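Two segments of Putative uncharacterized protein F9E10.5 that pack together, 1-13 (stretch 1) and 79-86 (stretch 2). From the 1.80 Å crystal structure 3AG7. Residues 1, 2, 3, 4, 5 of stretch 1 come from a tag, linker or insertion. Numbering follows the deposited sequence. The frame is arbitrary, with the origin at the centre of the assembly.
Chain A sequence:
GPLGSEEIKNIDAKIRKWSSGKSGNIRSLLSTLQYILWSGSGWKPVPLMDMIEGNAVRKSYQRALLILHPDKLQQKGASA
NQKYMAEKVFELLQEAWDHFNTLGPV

Stretch 1 1-13: GPLGSEEIKNIDA
Stretch 2 79-86: SANQKYMA

Stretch 1 opens with a tag-derived type II turn, Gly-1 to Gly-4, closed by Gly-4 N to Gly-1 O at 3.1 Å; Pro-2 (phi/psi -57/126) and Leu-3 (54/23) occupy its corners. Gly-4 occupies the N-cap position of a helix that begins at Ser-5 and continues past Ala-13. In stretch 2, Ser-79 caps the helix 80-86, its OG accepting from Gln-82 N at 3.0 Å, while Ser-79 N donates to Gln-82 OE1 at 3.1 Å. The helices run in broadly the same direction, with a signed crossing angle of -31° and axes 10.3 Å apart at closest approach. CA pairs set the register: Pro-2 with Ala-80 at 5.8 Å, Ile-11 with Met-85 at 6.5 Å.

Asn-81 (chi1 m, chi2 -9°) plugs into the turn. Its carboxamide matches both polarities of the tag backbone: ND2 donates to Gly-1 O at 3.0 Å, and OD1 accepts from Leu-3 N at 2.7 Å. Beside it, the methyl of Ala-80, pointing toward stretch 1, rests against the turn's side chains, its CB lying 4.3 Å from Pro-2 CB and 4.0 Å from Leu-3 CD2.

Farther along, Tyr-84 (chi1 t, chi2 89°) projects toward stretch 1 and has 95 Å² covered, the largest share of any residue here. Ile-8 (m, m) lays CD1 over one ring face, 3.7 Å from the Tyr-84 ring centroid and 18° off the normal, a CH-pi contact; Ile-8 CG2 reaches Tyr-84 CZ at 3.5 Å. At the ring edge, Tyr-84 OH donates to Asp-12 OD1 at 2.6 Å, so the phenol's polar tip is satisfied beside its apolar packing.

Ile-11 (m, t) points into the hollow between Asn-81, Tyr-84 and Met-85: CD1 lies 4.0 Å from Asn-81 CB, and CG2 lies 3.9 Å from Tyr-84 CD2 and 3.4 Å from Met-85 CG. The contact buries 475 Å² in total.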

# COMPACT_ATOMS: atom_id res chain seq x y z
N GLY A 1 -1.30 -21.52 -4.26
CA GLY A 1 -0.67 -22.06 -3.04
C GLY A 1 0.32 -21.01 -2.60
O GLY A 1 0.53 -20.01 -3.34
N PRO A 2 0.92 -21.20 -1.40
CA PRO A 2 1.94 -20.25 -0.93
C PRO A 2 3.09 -20.13 -1.91
O PRO A 2 3.66 -21.15 -2.29
CB PRO A 2 2.44 -20.89 0.36
CG PRO A 2 1.20 -21.57 0.92
CD PRO A 2 0.49 -22.12 -0.33
N LEU A 3 3.39 -18.90 -2.33
CA LEU A 3 4.46 -18.64 -3.28
C LEU A 3 4.37 -19.44 -4.61
O LEU A 3 5.37 -19.53 -5.34
CB LEU A 3 5.83 -18.82 -2.63
CG LEU A 3 6.08 -18.01 -1.34
CD1 LEU A 3 7.54 -18.19 -0.91
CD2 LEU A 3 5.71 -16.51 -1.46
N GLY A 4 3.18 -19.89 -4.97
CA GLY A 4 3.01 -20.64 -6.23
C GLY A 4 3.27 -19.71 -7.41
O GLY A 4 2.87 -18.55 -7.37
N SER A 5 3.94 -20.18 -8.45
CA SER A 5 4.34 -19.24 -9.52
C SER A 5 3.16 -18.50 -10.16
O SER A 5 3.26 -17.30 -10.45
CB SER A 5 5.22 -19.91 -10.59
OG SER A 5 4.49 -20.87 -11.31
N GLU A 6 2.07 -19.21 -10.45
CA GLU A 6 0.94 -18.58 -11.14
C GLU A 6 0.27 -17.54 -10.22
O GLU A 6 -0.09 -16.45 -10.65
CB GLU A 6 -0.05 -19.64 -11.59
CG GLU A 6 -1.09 -19.14 -12.56
CD GLU A 6 -1.86 -20.27 -13.23
OE1 GLU A 6 -1.38 -21.43 -13.20
OE2 GLU A 6 -2.95 -19.98 -13.79
N GLU A 7 0.18 -17.87 -8.94
CA GLU A 7 -0.42 -16.96 -7.96
C GLU A 7 0.41 -15.71 -7.76
O GLU A 7 -0.10 -14.59 -7.76
CB GLU A 7 -0.60 -17.71 -6.65
CG GLU A 7 -1.49 -18.99 -6.86
CD GLU A 7 -0.70 -20.33 -6.98
OE1 GLU A 7 -0.26 -20.76 -8.09
OE2 GLU A 7 -0.61 -21.03 -5.95
N ILE A 8 1.72 -15.91 -7.68
CA ILE A 8 2.61 -14.78 -7.54
C ILE A 8 2.55 -13.89 -8.79
O ILE A 8 2.50 -12.66 -8.69
CB ILE A 8 4.05 -15.23 -7.25
CG1 ILE A 8 4.17 -15.84 -5.83
CG2 ILE A 8 5.01 -14.09 -7.42
CD1 ILE A 8 3.93 -14.81 -4.66
N LYS A 9 2.56 -14.50 -9.99
CA LYS A 9 2.52 -13.65 -11.21
C LYS A 9 1.21 -12.87 -11.34
O LYS A 9 1.19 -11.70 -11.81
CB LYS A 9 2.78 -14.48 -12.46
CG LYS A 9 4.27 -14.69 -12.80
CD LYS A 9 5.19 -15.07 -11.63
CE LYS A 9 6.67 -14.71 -11.97
NZ LYS A 9 7.64 -15.46 -11.10
N ASN A 10 0.13 -13.50 -10.88
CA ASN A 10 -1.20 -12.83 -10.80
C ASN A 10 -1.28 -11.67 -9.82
O ASN A 10 -1.87 -10.64 -10.11
CB ASN A 10 -2.31 -13.84 -10.48
CG ASN A 10 -2.65 -14.74 -11.65
OD1 ASN A 10 -2.39 -14.40 -12.81
ND2 ASN A 10 -3.26 -15.87 -11.37
N ILE A 11 -0.61 -11.83 -8.68
CA ILE A 11 -0.43 -10.75 -7.72
C ILE A 11 0.40 -9.65 -8.34
O ILE A 11 0.05 -8.49 -8.24
CB ILE A 11 0.23 -11.28 -6.42
CG1 ILE A 11 -0.76 -12.21 -5.67
CG2 ILE A 11 0.75 -10.10 -5.53
CD1 ILE A 11 -0.10 -13.00 -4.46
N ASP A 12 1.52 -10.00 -8.97
CA ASP A 12 2.30 -8.99 -9.68
C ASP A 12 1.44 -8.18 -10.62
O ASP A 12 1.55 -6.94 -10.69
CB ASP A 12 3.41 -9.67 -10.50
CG ASP A 12 4.54 -10.18 -9.64
OD1 ASP A 12 4.68 -9.71 -8.49
OD2 ASP A 12 5.32 -11.01 -10.16
N ALA A 13 0.64 -8.87 -11.42
CA ALA A 13 -0.17 -8.21 -12.45
C ALA A 13 -1.23 -7.29 -11.84
O ALA A 13 -1.46 -6.18 -12.32
CB ALA A 13 -0.81 -9.23 -13.37
N SER A 79 -0.23 -14.55 5.68
CA SER A 79 0.22 -15.65 4.82
C SER A 79 1.44 -15.20 3.98
O SER A 79 1.75 -14.01 3.92
CB SER A 79 -0.93 -16.08 3.90
OG SER A 79 -1.10 -15.16 2.81
N ALA A 80 2.18 -16.18 3.44
CA ALA A 80 3.35 -15.90 2.56
C ALA A 80 2.96 -14.99 1.38
O ALA A 80 3.69 -14.06 1.02
CB ALA A 80 3.90 -17.20 2.03
N ASN A 81 1.80 -15.24 0.79
CA ASN A 81 1.37 -14.44 -0.37
C ASN A 81 0.89 -13.08 0.05
O ASN A 81 1.11 -12.10 -0.67
CB ASN A 81 0.28 -15.18 -1.17
CG ASN A 81 0.84 -16.40 -1.91
OD1 ASN A 81 2.06 -16.58 -1.96
ND2 ASN A 81 -0.04 -17.23 -2.48
N GLN A 82 0.28 -13.00 1.24
CA GLN A 82 -0.08 -11.68 1.76
C GLN A 82 1.19 -10.84 1.96
O GLN A 82 1.24 -9.66 1.60
CB GLN A 82 -0.91 -11.77 3.06
CG GLN A 82 -2.38 -12.16 2.78
CD GLN A 82 -3.17 -12.33 4.05
OE1 GLN A 82 -2.60 -12.65 5.08
NE2 GLN A 82 -4.49 -12.12 3.99
N LYS A 83 2.22 -11.46 2.52
CA LYS A 83 3.47 -10.78 2.77
C LYS A 83 4.12 -10.34 1.47
O LYS A 83 4.67 -9.24 1.37
CB LYS A 83 4.42 -11.66 3.59
CG LYS A 83 3.95 -11.67 5.05
CD LYS A 83 4.84 -12.47 5.95
CE LYS A 83 4.57 -13.95 5.83
NZ LYS A 83 5.29 -14.61 6.95
N TYR A 84 4.14 -11.23 0.50
CA TYR A 84 4.61 -10.86 -0.84
C TYR A 84 3.87 -9.65 -1.44
O TYR A 84 4.50 -8.67 -1.86
CB TYR A 84 4.52 -12.07 -1.78
CG TYR A 84 5.04 -11.78 -3.17
CD1 TYR A 84 6.40 -11.96 -3.48
CD2 TYR A 84 4.23 -11.18 -4.11
CE1 TYR A 84 6.87 -11.69 -4.77
CE2 TYR A 84 4.69 -10.93 -5.39
CZ TYR A 84 6.01 -11.15 -5.71
OH TYR A 84 6.47 -10.81 -6.98
N MET A 85 2.53 -9.67 -1.42
CA MET A 85 1.75 -8.58 -1.97
C MET A 85 2.08 -7.29 -1.22
O MET A 85 2.29 -6.24 -1.84
CB MET A 85 0.25 -8.90 -1.81
CG MET A 85 -0.60 -8.43 -2.93
SD MET A 85 -2.30 -8.88 -2.58
CE MET A 85 -2.80 -7.32 -1.86
N ALA A 86 2.14 -7.39 0.11
CA ALA A 86 2.41 -6.22 0.94
C ALA A 86 3.79 -5.63 0.64
O ALA A 86 3.96 -4.44 0.65
CB ALA A 86 2.33 -6.59 2.41